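Local coordinates for protein monoglyceride lipase (PDB 4ZWN) that hydrolyses monoacylglycerols, and also fatty acid ethyl esters, releasing free fatty acids from the glycerol or ethanol to which they were esterified, at residues I266-D271 with N275-S280; G142-G147 with A300-F305; E59-V64 with K326-E331; G88-T93 with K132-P137. The protein carries 2 engineered substitutions. All coordinates share one frame; numbering follows the deposited sequence.

Interaction 1. Residues I266-D271 with N275-S280; sequences IMHGQD and NDPKGS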
loop_
_atom_site.group_PDB
_atom_site.type_symbol
_atom_site.label_atom_id
_atom_site.label_comp_id
_atom_site.label_asym_id
_atom_site.label_seq_id
_atom_site.Cartn_x
_atom_site.Cartn_y
_atom_site.Cartn_z
ATOM N N ILE A 266 -10.732 3.665 4.782
ATOM C CA ILE A 266 -9.553 3.094 5.413
ATOM C C ILE A 266 -9.919 1.793 6.109
ATOM O O ILE A 266 -10.925 1.736 6.852
ATOM C CB ILE A 266 -8.903 4.067 6.419
ATOM C CG1 ILE A 266 -8.279 5.270 5.680
ATOM C CG2 ILE A 266 -7.834 3.350 7.231
ATOM C CD1 ILE A 266 -7.676 6.342 6.587
ATOM N N MET A 267 -9.132 0.743 5.851
ATOM C CA MET A 267 -9.367 -0.528 6.540
ATOM C C MET A 267 -8.135 -0.851 7.377
ATOM O O MET A 267 -6.993 -0.815 6.879
ATOM C CB MET A 267 -9.674 -1.626 5.563
ATOM C CG MET A 267 -10.709 -1.174 4.592
ATOM S SD MET A 267 -10.830 -2.015 3.037
ATOM C CE MET A 267 -12.305 -1.194 2.448
ATOM N N HIS A 268 -8.365 -1.176 8.647
ATOM C CA HIS A 268 -7.299 -1.222 9.630
ATOM C C HIS A 268 -7.606 -2.271 10.681
ATOM O O HIS A 268 -8.662 -2.218 11.308
ATOM C CB HIS A 268 -7.134 0.162 10.270
ATOM C CG HIS A 268 -5.789 0.397 10.881
ATOM N ND1 HIS A 268 -5.156 1.620 10.825
ATOM C CD2 HIS A 268 -4.944 -0.432 11.543
ATOM C CE1 HIS A 268 -3.986 1.538 11.425
ATOM N NE2 HIS A 268 -3.829 0.305 11.869
ATOM N N GLY A 269 -6.672 -3.191 10.900
ATOM C CA GLY A 269 -6.850 -4.200 11.925
ATOM C C GLY A 269 -6.880 -3.569 13.303
ATOM O O GLY A 269 -6.051 -2.714 13.617
ATOM N N GLN A 270 -7.850 -3.974 14.115
ATOM C CA GLN A 270 -8.004 -3.419 15.447
ATOM C C GLN A 270 -6.797 -3.765 16.311
ATOM O O GLN A 270 -6.384 -2.972 17.155
ATOM C CB GLN A 270 -9.295 -3.930 16.088
ATOM C CG GLN A 270 -9.570 -3.355 17.470
ATOM C CD GLN A 270 -9.819 -1.860 17.444
ATOM O OE1 GLN A 270 -10.860 -1.399 16.972
ATOM N NE2 GLN A 270 -8.863 -1.092 17.958
ATOM N N ASP A 271 -6.225 -4.944 16.082
ATOM C CA ASP A 271 -5.098 -5.413 16.884
ATOM C C ASP A 271 -3.752 -5.086 16.245
ATOM O O ASP A 271 -2.728 -5.669 16.609
ATOM C CB ASP A 271 -5.204 -6.919 17.119
ATOM C CG ASP A 271 -6.451 -7.298 17.884
ATOM O OD1 ASP A 271 -7.030 -6.412 18.549
ATOM O OD2 ASP A 271 -6.851 -8.481 17.825
ATOM N N ASN A 275 1.212 -0.218 13.006
ATOM C CA ASN A 275 0.682 1.121 12.769
ATOM C C ASN A 275 -0.548 1.371 13.635
ATOM O O ASN A 275 -1.516 0.616 13.581
ATOM C CB ASN A 275 0.333 1.319 11.291
ATOM C CG ASN A 275 1.553 1.272 10.391
ATOM O OD1 ASN A 275 2.686 1.397 10.856
ATOM N ND2 ASN A 275 1.327 1.098 9.093
ATOM N N ASP A 276 -0.507 2.431 14.436
ATOM C CA ASP A 276 -1.586 2.717 15.374
ATOM C C ASP A 276 -2.891 3.062 14.663
ATOM O O ASP A 276 -2.918 3.930 13.786
ATOM C CB ASP A 276 -1.189 3.862 16.308
ATOM C CG ASP A 276 -1.941 3.828 17.625
ATOM O OD1 ASP A 276 -3.162 3.580 17.620
ATOM O OD2 ASP A 276 -1.302 4.046 18.676
ATOM N N PRO A 277 -3.982 2.379 15.044
ATOM C CA PRO A 277 -5.324 2.700 14.546
ATOM C C PRO A 277 -5.724 4.149 14.830
ATOM O O PRO A 277 -6.608 4.676 14.156
ATOM C CB PRO A 277 -6.222 1.725 15.310
ATOM C CG PRO A 277 -5.338 0.563 15.601
ATOM C CD PRO A 277 -3.982 1.155 15.867
ATOM N N LYS A 278 -5.076 4.772 15.812
ATOM C CA LYS A 278 -5.323 6.174 16.146
ATOM C C LYS A 278 -5.106 7.092 14.943
ATOM O O LYS A 278 -5.807 8.088 14.781
ATOM C CB LYS A 278 -4.423 6.617 17.306
ATOM C CG LYS A 278 -4.865 6.125 18.684
ATOM C CD LYS A 278 -3.866 6.539 19.769
ATOM C CE LYS A 278 -4.299 6.073 21.154
ATOM N NZ LYS A 278 -4.493 4.595 21.225
ATOM N N GLY A 279 -4.134 6.749 14.102
ATOM C CA GLY A 279 -3.834 7.538 12.920
ATOM C C GLY A 279 -4.971 7.549 11.918
ATOM O O GLY A 279 -5.333 8.598 11.384
ATOM N N SER A 280 -5.539 6.374 11.665
ATOM C CA SER A 280 -6.662 6.246 10.744
ATOM C C SER A 280 -7.921 6.917 11.298
ATOM O O SER A 280 -8.682 7.536 10.552
ATOM C CB SER A 280 -6.941 4.769 10.445
ATOM O OG SER A 280 -5.813 4.137 9.861
#

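Interaction 2. Residues G142-G147 with A300-F305; sequences GHSMGG and ARHSIF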
loop_
_atom_site.group_PDB
_atom_site.type_symbol
_atom_site.label_atom_id
_atom_site.label_comp_id
_atom_site.label_asym_id
_atom_site.label_seq_id
_atom_site.Cartn_x
_atom_site.Cartn_y
_atom_site.Cartn_z
ATOM N N GLY A 142 -3.270 1.322 -1.068
ATOM C CA GLY A 142 -1.955 1.291 -0.459
ATOM C C GLY A 142 -1.973 0.652 0.913
ATOM O O GLY A 142 -2.920 0.836 1.676
ATOM N N HIS A 143 -0.927 -0.108 1.227
ATOM C CA HIS A 143 -0.808 -0.718 2.544
ATOM C C HIS A 143 0.363 -0.137 3.330
ATOM O O HIS A 143 1.459 0.025 2.796
ATOM C CB HIS A 143 -0.645 -2.232 2.433
ATOM C CG HIS A 143 -0.320 -2.890 3.738
ATOM N ND1 HIS A 143 -1.221 -2.959 4.779
ATOM C CD2 HIS A 143 0.814 -3.483 4.180
ATOM C CE1 HIS A 143 -0.660 -3.578 5.802
ATOM N NE2 HIS A 143 0.576 -3.905 5.464
ATOM N N SER A 144 0.117 0.161 4.603
ATOM C CA SER A 144 1.142 0.698 5.515
ATOM C C SER A 144 1.829 1.885 4.840
ATOM O O SER A 144 1.198 2.914 4.593
ATOM C CB SER A 144 2.149 -0.401 5.859
ATOM O OG SER A 144 2.939 -0.022 6.972
ATOM N N MET A 145 3.121 1.742 4.555
ATOM C CA MET A 145 3.876 2.780 3.858
ATOM C C MET A 145 3.168 3.199 2.569
ATOM O O MET A 145 3.113 4.382 2.245
ATOM C CB MET A 145 5.293 2.298 3.531
ATOM C CG MET A 145 6.160 3.349 2.858
ATOM S SD MET A 145 7.634 2.641 2.097
ATOM C CE MET A 145 6.900 1.713 0.751
ATOM N N GLY A 146 2.629 2.219 1.850
ATOM C CA GLY A 146 1.863 2.482 0.646
ATOM C C GLY A 146 0.563 3.201 0.950
ATOM O O GLY A 146 0.073 3.988 0.139
ATOM N N GLY A 147 0.001 2.924 2.123
ATOM C CA GLY A 147 -1.183 3.623 2.591
ATOM C C GLY A 147 -0.912 5.093 2.864
ATOM O O GLY A 147 -1.727 5.954 2.536
ATOM N N ALA A 300 -7.947 -8.699 13.914
ATOM C CA ALA A 300 -7.028 -8.568 12.818
ATOM C C ALA A 300 -5.831 -7.745 13.195
ATOM O O ALA A 300 -5.840 -7.054 14.143
ATOM C CB ALA A 300 -7.715 -8.032 11.597
ATOM N N ARG A 301 -4.777 -7.894 12.444
ATOM C CA ARG A 301 -3.512 -7.320 12.762
ATOM C C ARG A 301 -3.083 -6.477 11.602
ATOM O O ARG A 301 -3.897 -5.958 10.903
ATOM C CB ARG A 301 -2.509 -8.414 13.046
ATOM C CG ARG A 301 -2.750 -9.068 14.376
ATOM C CD ARG A 301 -1.644 -9.968 14.828
ATOM N NE ARG A 301 -2.006 -10.634 16.067
ATOM C CZ ARG A 301 -1.346 -11.632 16.640
ATOM N NH1 ARG A 301 -0.263 -12.137 16.123
ATOM N NH2 ARG A 301 -1.799 -12.144 17.745
ATOM N N HIS A 302 -1.799 -6.320 11.405
ATOM C CA HIS A 302 -1.314 -5.466 10.323
ATOM C C HIS A 302 -1.586 -5.707 8.836
ATOM O O HIS A 302 -2.194 -4.868 8.174
ATOM C CB HIS A 302 0.201 -5.357 10.485
ATOM C CG HIS A 302 0.811 -4.236 9.700
ATOM N ND1 HIS A 302 0.331 -2.948 9.752
ATOM C CD2 HIS A 302 1.862 -4.215 8.850
ATOM C CE1 HIS A 302 1.061 -2.175 8.964
ATOM N NE2 HIS A 302 1.998 -2.923 8.404
ATOM N N SER A 303 -1.132 -6.842 8.313
ATOM C CA SER A 303 -1.247 -7.126 6.879
ATOM C C SER A 303 -2.569 -7.837 6.597
ATOM O O SER A 303 -2.588 -9.037 6.321
ATOM C CB SER A 303 -0.084 -7.985 6.375
ATOM O OG SER A 303 1.150 -7.301 6.504
ATOM N N ILE A 304 -3.667 -7.090 6.649
ATOM C CA ILE A 304 -5.003 -7.673 6.544
ATOM C C ILE A 304 -5.384 -8.075 5.120
ATOM O O ILE A 304 -6.250 -8.925 4.919
ATOM C CB ILE A 304 -6.071 -6.700 7.082
ATOM C CG1 ILE A 304 -6.005 -5.364 6.337
ATOM C CG2 ILE A 304 -5.890 -6.489 8.577
ATOM C CD1 ILE A 304 -7.050 -4.358 6.784
ATOM N N PHE A 305 -4.734 -7.466 4.134
ATOM C CA PHE A 305 -5.061 -7.712 2.733
ATOM C C PHE A 305 -4.149 -8.737 2.073
ATOM O O PHE A 305 -4.317 -9.046 0.894
ATOM C CB PHE A 305 -4.989 -6.410 1.930
ATOM C CG PHE A 305 -6.261 -5.621 1.928
ATOM C CD1 PHE A 305 -7.322 -6.001 1.126
ATOM C CD2 PHE A 305 -6.387 -4.482 2.706
ATOM C CE1 PHE A 305 -8.495 -5.273 1.113
ATOM C CE2 PHE A 305 -7.554 -3.746 2.694
ATOM C CZ PHE A 305 -8.608 -4.143 1.892
HETATM O O HOH W 1 4.614 -1.806 8.150
#

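Interaction 3. Residues E59-V64 with K326-E331; sequences EVRGRV and KHTTTE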
loop_
_atom_site.group_PDB
_atom_site.type_symbol
_atom_site.label_atom_id
_atom_site.label_comp_id
_atom_site.label_asym_id
_atom_site.label_seq_id
_atom_site.Cartn_x
_atom_site.Cartn_y
_atom_site.Cartn_z
ATOM N N GLU A 59 -15.898 -8.619 -18.743
ATOM C CA GLU A 59 -15.872 -7.197 -18.520
ATOM C C GLU A 59 -15.225 -6.715 -17.244
ATOM O O GLU A 59 -15.192 -7.397 -16.257
ATOM C CB GLU A 59 -17.274 -6.634 -18.594
ATOM C CG GLU A 59 -18.307 -7.487 -17.906
ATOM C CD GLU A 59 -19.720 -7.033 -18.199
ATOM O OE1 GLU A 59 -20.408 -7.718 -18.968
ATOM O OE2 GLU A 59 -20.139 -5.997 -17.655
ATOM N N VAL A 60 -14.764 -5.476 -17.311
ATOM C CA VAL A 60 -14.069 -4.776 -16.259
ATOM C C VAL A 60 -14.902 -3.674 -15.705
ATOM O O VAL A 60 -15.375 -2.862 -16.426
ATOM C CB VAL A 60 -12.842 -4.076 -16.829
ATOM C CG1 VAL A 60 -11.943 -3.576 -15.735
ATOM C CG2 VAL A 60 -12.094 -4.970 -17.788
ATOM N N ARG A 61 -15.021 -3.637 -14.397
ATOM C CA ARG A 61 -15.727 -2.590 -13.667
ATOM C C ARG A 61 -14.785 -1.440 -13.342
ATOM O O ARG A 61 -15.201 -0.284 -13.273
ATOM C CB ARG A 61 -16.338 -3.143 -12.383
ATOM C CG ARG A 61 -17.403 -4.194 -12.604
ATOM C CD ARG A 61 -18.012 -4.599 -11.280
ATOM N NE ARG A 61 -18.590 -3.450 -10.594
ATOM C CZ ARG A 61 -19.886 -3.158 -10.594
ATOM N NH1 ARG A 61 -20.742 -3.939 -11.237
ATOM N NH2 ARG A 61 -20.327 -2.089 -9.945
ATOM N N GLY A 62 -13.512 -1.770 -13.139
ATOM C CA GLY A 62 -12.498 -0.781 -12.825
ATOM C C GLY A 62 -11.118 -1.382 -12.616
ATOM O O GLY A 62 -10.959 -2.603 -12.538
ATOM N N ARG A 63 -10.110 -0.519 -12.533
ATOM C CA ARG A 63 -8.747 -0.963 -12.254
ATOM C C ARG A 63 -8.249 -0.383 -10.932
ATOM O O ARG A 63 -8.503 0.783 -10.624
ATOM C CB ARG A 63 -7.804 -0.565 -13.392
ATOM C CG ARG A 63 -6.379 -1.077 -13.218
ATOM C CD ARG A 63 -5.474 -0.632 -14.353
ATOM N NE ARG A 63 -5.939 -1.122 -15.647
ATOM C CZ ARG A 63 -5.228 -1.055 -16.769
ATOM N NH1 ARG A 63 -4.013 -0.524 -16.753
ATOM N NH2 ARG A 63 -5.729 -1.525 -17.905
ATOM N N VAL A 64 -7.543 -1.198 -10.152
ATOM C CA VAL A 64 -6.983 -0.730 -8.888
ATOM C C VAL A 64 -5.455 -0.707 -8.920
ATOM O O VAL A 64 -4.811 -1.721 -9.188
ATOM C CB VAL A 64 -7.438 -1.604 -7.699
ATOM C CG1 VAL A 64 -7.099 -0.917 -6.391
ATOM C CG2 VAL A 64 -8.933 -1.880 -7.772
ATOM N N LYS A 326 -20.005 -0.247 -5.317
ATOM C CA LYS A 326 -20.819 0.926 -5.022
ATOM C C LYS A 326 -20.369 2.148 -5.825
ATOM O O LYS A 326 -21.190 2.984 -6.208
ATOM C CB LYS A 326 -20.781 1.231 -3.524
ATOM C CG LYS A 326 -21.707 2.351 -3.095
ATOM C CD LYS A 326 -21.585 2.629 -1.607
ATOM C CE LYS A 326 -22.582 3.686 -1.171
ATOM N NZ LYS A 326 -22.488 4.900 -2.030
ATOM N N HIS A 327 -19.069 2.237 -6.096
ATOM C CA HIS A 327 -18.516 3.396 -6.790
ATOM C C HIS A 327 -18.231 3.080 -8.251
ATOM O O HIS A 327 -17.536 3.833 -8.958
ATOM C CB HIS A 327 -17.266 3.885 -6.074
ATOM C CG HIS A 327 -17.538 4.390 -4.693
ATOM N ND1 HIS A 327 -17.614 3.559 -3.594
ATOM C CD2 HIS A 327 -17.775 5.643 -4.233
ATOM C CE1 HIS A 327 -17.874 4.279 -2.518
ATOM N NE2 HIS A 327 -17.977 5.545 -2.877
ATOM N N THR A 328 -18.804 1.964 -8.701
ATOM C CA THR A 328 -18.853 1.651 -10.134
ATOM C C THR A 328 -20.255 1.201 -10.578
ATOM O O THR A 328 -20.446 0.612 -11.670
ATOM C CB THR A 328 -17.792 0.579 -10.526
ATOM O OG1 THR A 328 -17.970 -0.612 -9.758
ATOM C CG2 THR A 328 -16.376 1.106 -10.280
ATOM N N THR A 329 -21.242 1.478 -9.732
ATOM C CA THR A 329 -22.624 1.114 -10.020
ATOM C C THR A 329 -23.241 2.063 -11.043
ATOM O O THR A 329 -23.284 3.275 -10.832
ATOM C CB THR A 329 -23.486 1.116 -8.745
ATOM O OG1 THR A 329 -24.844 0.806 -9.083
ATOM C CG2 THR A 329 -23.435 2.478 -8.069
ATOM N N THR A 330 -23.717 1.504 -12.150
ATOM C CA THR A 330 -24.331 2.298 -13.207
ATOM C C THR A 330 -25.726 1.782 -13.546
ATOM O O THR A 330 -26.728 2.310 -13.064
ATOM C CB THR A 330 -23.471 2.302 -14.484
ATOM O OG1 THR A 330 -23.155 0.954 -14.854
ATOM C CG2 THR A 330 -22.181 3.075 -14.255
ATOM N N GLU A 331 -25.782 0.748 -14.379
ATOM C CA GLU A 331 -27.052 0.158 -14.784
ATOM C C GLU A 331 -26.908 -0.621 -16.087
ATOM O O GLU A 331 -26.086 -1.531 -16.190
ATOM C CB GLU A 331 -28.121 1.243 -14.934
ATOM C CG GLU A 331 -29.292 1.097 -13.975
ATOM C CD GLU A 331 -30.397 2.098 -14.248
ATOM O OE1 GLU A 331 -30.440 2.649 -15.369
ATOM O OE2 GLU A 331 -31.224 2.335 -13.343
#

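Interaction 4. Residues G88-T93 with K132-P137; sequences GYESFT and KAKGIP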
loop_
_atom_site.group_PDB
_atom_site.type_symbol
_atom_site.label_atom_id
_atom_site.label_comp_id
_atom_site.label_asym_id
_atom_site.label_seq_id
_atom_site.Cartn_x
_atom_site.Cartn_y
_atom_site.Cartn_z
ATOM N N GLY A 88 -14.103 -8.970 -11.207
ATOM C CA GLY A 88 -14.268 -7.975 -12.249
ATOM C C GLY A 88 -13.450 -6.710 -12.094
ATOM O O GLY A 88 -13.863 -5.647 -12.557
ATOM N N TYR A 89 -12.288 -6.818 -11.454
ATOM C CA TYR A 89 -11.415 -5.662 -11.277
ATOM C C TYR A 89 -9.977 -5.941 -11.702
ATOM O O TYR A 89 -9.355 -6.907 -11.255
ATOM C CB TYR A 89 -11.441 -5.188 -9.822
ATOM C CG TYR A 89 -12.764 -4.587 -9.419
ATOM C CD1 TYR A 89 -13.062 -3.262 -9.712
ATOM C CD2 TYR A 89 -13.721 -5.346 -8.758
ATOM C CE1 TYR A 89 -14.275 -2.708 -9.354
ATOM C CE2 TYR A 89 -14.933 -4.802 -8.395
ATOM C CZ TYR A 89 -15.207 -3.484 -8.697
ATOM O OH TYR A 89 -16.416 -2.941 -8.336
ATOM N N GLU A 90 -9.459 -5.079 -12.571
ATOM C CA GLU A 90 -8.063 -5.145 -12.977
ATOM C C GLU A 90 -7.165 -4.609 -11.871
ATOM O O GLU A 90 -7.573 -3.745 -11.093
ATOM C CB GLU A 90 -7.837 -4.353 -14.267
ATOM C CG GLU A 90 -8.556 -4.915 -15.477
ATOM C CD GLU A 90 -8.382 -4.053 -16.713
ATOM O OE1 GLU A 90 -8.006 -2.869 -16.570
ATOM O OE2 GLU A 90 -8.616 -4.564 -17.830
ATOM N N SER A 91 -5.942 -5.121 -11.804
ATOM C CA SER A 91 -4.960 -4.620 -10.851
ATOM C C SER A 91 -3.671 -4.214 -11.547
ATOM O O SER A 91 -3.276 -4.806 -12.552
ATOM C CB SER A 91 -4.650 -5.667 -9.778
ATOM O OG SER A 91 -5.772 -5.922 -8.954
ATOM N N PHE A 92 -3.022 -3.193 -11.002
ATOM C CA PHE A 92 -1.690 -2.815 -11.433
ATOM C C PHE A 92 -0.841 -2.530 -10.209
ATOM O O PHE A 92 -1.224 -1.737 -9.348
ATOM C CB PHE A 92 -1.723 -1.592 -12.354
ATOM C CG PHE A 92 -0.384 -1.258 -12.963
ATOM C CD1 PHE A 92 0.538 -0.488 -12.272
ATOM C CD2 PHE A 92 -0.049 -1.720 -14.226
ATOM C CE1 PHE A 92 1.769 -0.185 -12.830
ATOM C CE2 PHE A 92 1.179 -1.419 -14.789
ATOM C CZ PHE A 92 2.088 -0.652 -14.090
ATOM N N THR A 93 0.309 -3.185 -10.130
ATOM C CA THR A 93 1.255 -2.912 -9.063
ATOM C C THR A 93 2.669 -2.915 -9.620
ATOM O O THR A 93 2.933 -3.483 -10.679
ATOM C CB THR A 93 1.137 -3.935 -7.913
ATOM O OG1 THR A 93 1.913 -3.490 -6.794
ATOM C CG2 THR A 93 1.627 -5.306 -8.353
ATOM N N LYS A 132 -8.225 5.039 -20.033
ATOM C CA LYS A 132 -8.884 6.053 -20.851
ATOM C C LYS A 132 -9.625 5.418 -22.018
ATOM O O LYS A 132 -10.785 5.737 -22.281
ATOM C CB LYS A 132 -7.855 7.063 -21.369
ATOM C CG LYS A 132 -8.370 8.016 -22.438
ATOM C CD LYS A 132 -8.294 9.458 -21.960
ATOM C CE LYS A 132 -8.374 10.438 -23.121
ATOM N NZ LYS A 132 -9.672 10.355 -23.847
ATOM N N ALA A 133 -8.939 4.512 -22.704
ATOM C CA ALA A 133 -9.485 3.846 -23.878
ATOM C C ALA A 133 -10.659 2.936 -23.523
ATOM O O ALA A 133 -11.656 2.888 -24.244
ATOM C CB ALA A 133 -8.395 3.056 -24.579
ATOM N N LYS A 134 -10.539 2.221 -22.408
ATOM C CA LYS A 134 -11.580 1.291 -21.976
ATOM C C LYS A 134 -12.742 1.997 -21.279
ATOM O O LYS A 134 -13.799 1.403 -21.067
ATOM C CB LYS A 134 -10.996 0.234 -21.036
ATOM C CG LYS A 134 -9.906 -0.631 -21.647
ATOM C CD LYS A 134 -9.340 -1.599 -20.618
ATOM C CE LYS A 134 -8.358 -2.567 -21.250
ATOM N NZ LYS A 134 -7.803 -3.512 -20.248
ATOM N N GLY A 135 -12.536 3.259 -20.915
ATOM C CA GLY A 135 -13.535 4.014 -20.183
ATOM C C GLY A 135 -13.818 3.444 -18.805
ATOM O O GLY A 135 -14.969 3.397 -18.366
ATOM N N ILE A 136 -12.768 3.007 -18.117
ATOM C CA ILE A 136 -12.920 2.414 -16.790
ATOM C C ILE A 136 -12.230 3.254 -15.716
ATOM O O ILE A 136 -11.195 3.872 -15.969
ATOM C CB ILE A 136 -12.364 0.973 -16.745
ATOM C CG1 ILE A 136 -10.861 0.964 -17.011
ATOM C CG2 ILE A 136 -13.091 0.090 -17.748
ATOM C CD1 ILE A 136 -10.232 -0.394 -16.848
ATOM N N PRO A 137 -12.812 3.281 -14.508
ATOM C CA PRO A 137 -12.280 4.085 -13.404
ATOM C C PRO A 137 -10.990 3.516 -12.821
ATOM O O PRO A 137 -10.802 2.296 -12.794
ATOM C CB PRO A 137 -13.407 4.041 -12.371
ATOM C CG PRO A 137 -14.096 2.747 -12.638
ATOM C CD PRO A 137 -14.044 2.568 -14.126
#

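Interaction 1. Residues I266-D271 with N275-S280
The imidazole of His268 is held at both nitrogens by residues 275-280. ND1 and Ser280 OG share a hydrogen bond of 2.8 Å in the plane of the ring, at a nearly straight 164°. On the other side of the ring NE2 donates to the backbone O of Asn275 at 2.9 Å, a more bent bond (141°) that reaches the oxygen from above its carbonyl plane. With CG anti to the backbone N (chi1 -158°), the ring is carried across to the helix start, where Pro277 CA sits over one face, a CH-pi contact 3.9 Å from the centroid. These residues join strand 264-269 to helix 277-286 in a beta-alpha-beta unit of the alpha/beta-hydrolase fold. Asp276 is the N-cap: its OD1 accepts from Lys278 N at 2.9 Å. Ile266 CG2 packs against Ser280 OG at 3.4 Å, giving that hydroxyl an apolar neighbour beside its histidine. The Asn275 side chain turns to the active site, where ND2 is hydrogen-bonded to Ser144 OG and to Gly170 O, while its backbone N bonds to Asp272 OD1.

Interaction 2. Residues G142-G147 with A300-F305
The catalytic centre of this serine hydrolase is assembled here: the GXSXG nucleophile elbow, residues 142-146, where strand 138-143 turns into helix 145-156, faces the loop carrying His302, inferred to be the charge-relay histidine. Ser144, the inferred nucleophile, has the strained backbone of an elbow (phi 50°). Its OG, also held by Asn275 ND2, lies at the edge of the His302 ring, in plane, 3.4 Å from NE2. A water joins the two, 2.7 Å from Ser144 OG and 2.9 Å from His302 NE2. His143 reaches over the same imidazole from one face, with its CE1 above the centre, the planes inclined at 50° and the centroids 4.5 Å apart. The CE1 edge of His143 also points at the His302 backbone O, 3.1 Å away, and its ND1 is bound to Ser169 OG. His302 holds CG anti to its own N (chi1 -164°), which sends the ring toward Ser144, while ND1 bonds to Asp272 OD2. A phenylalanine in place of His302 would probably leave Asp272 without its imidazole partner and the water without one of its two anchors. Serine, histidine and aspartate follow one another as expected of a charge relay, consistent with general-base activation of Ser144.

Interaction 3. Residues E59-V64 with K326-E331
The Arg61 guanidinium meets Thr328 at its edge, near the plane, and not over a face: the threonine hydroxyl sits beside the side of the group that bears NE and NH2. Both nitrogens converge on that one oxygen. NH2 of Arg61 donates to Thr328 OG1 at 2.8 Å with an N-H...O angle of 139°, the acceptor tilted 20° from the guanidinium plane. The Arg61 NE bond to the same OG1, 3.0 Å long, is weak. Thr329 N approaches obliquely, 3.7 Å from Arg61 NH2.

The arginine chain bends at chi3 (58°), which turns the guanidinium so that its NE/NH2 edge faces the Thr328 hydroxyl. Thr328 has its OG1 between the backbone N and the carbonyl carbon, and this places the methyl CG2 3.5 Å from Arg61 O. One side chain therefore offers its hydroxyl to the guanidinium and its methyl to the arginine backbone. Thr328 OG1 is also hydrogen-bonded to Leu324 O and to Tyr89 OH, so several polar groups gather on a single hydroxyl. Arg61 NE is itself hydrogen-bonded to Tyr89 OH, and a long, weak ion pair links it to Asp325.

The contact lies at the molecular surface, about 21 Å from the centre of the chain. It ties the approach to strand 62-67 to the loop that follows helix 310-326, across 262 residues of sequence. In the alpha/beta-hydrolase fold this joins the C-terminal tail to the N-terminal end of strand 62-67, an inner parallel strand of the central sheet.

Interaction 4. Residues G88-T93 with K132-P137
A buried carboxylate, that of Glu90, reaches across to a lysine whose residue is largely exposed. Lys134 NZ donates to Glu90 OE2 at 2.8 Å, using the syn lone pair of OE2, and the pair forms a salt bridge. The two chains come from opposite directions. Lys134 is fully extended beyond CG, all three outer torsions being close to 180°, and so spans the gap to the carboxylate. The Ile136 side chain runs at about a right angle to that of Glu90, bringing its CD1 to 3.3 Å from Glu90 OE1. OE1 is in turn salt-bridged to Arg63 NE, so the two oxygens serve two different cations. Strand 89-94 is thereby linked to the C-terminal end of helix 113-134 in the alpha/beta-hydrolase fold. That end closes in a Schellman motif: Gly135 has positive phi (64°), Ile136 N bonds to Cys131 O, and a weak bond runs from Gly135 N to Lys132 O at 3.3 Å. An alanine in place of Glu90 is likely to leave Lys134 and Arg63 each without this carboxylate partner and to open a gap beside the Ile136 methyl. Lys134 also touches Phe50 of strand 44-51, while Glu90 rests against Val53 and Val60.

Interactions 1 and 2 are buried and meet at the active site: segment 275-280 reaches the nucleophile, Asp271 N probably bonds to Ala300 O, and Met267 packs on Phe305. Their chemistry is one of imidazoles, hydroxyls and backbone carbonyls. Interactions 3 and 4 lie about 23 and 22 Å from interaction 2, centre to centre, and away from the active-site residues; interaction 3 is a surface contact, interaction 4 partly buried, and both use charged side chains. They also touch each other, sharing a salt bridge and the backbone pairing of adjacent strands 62-67 and 89-94. All four reach the same central sheet, and interaction 3 encloses the others along the chain.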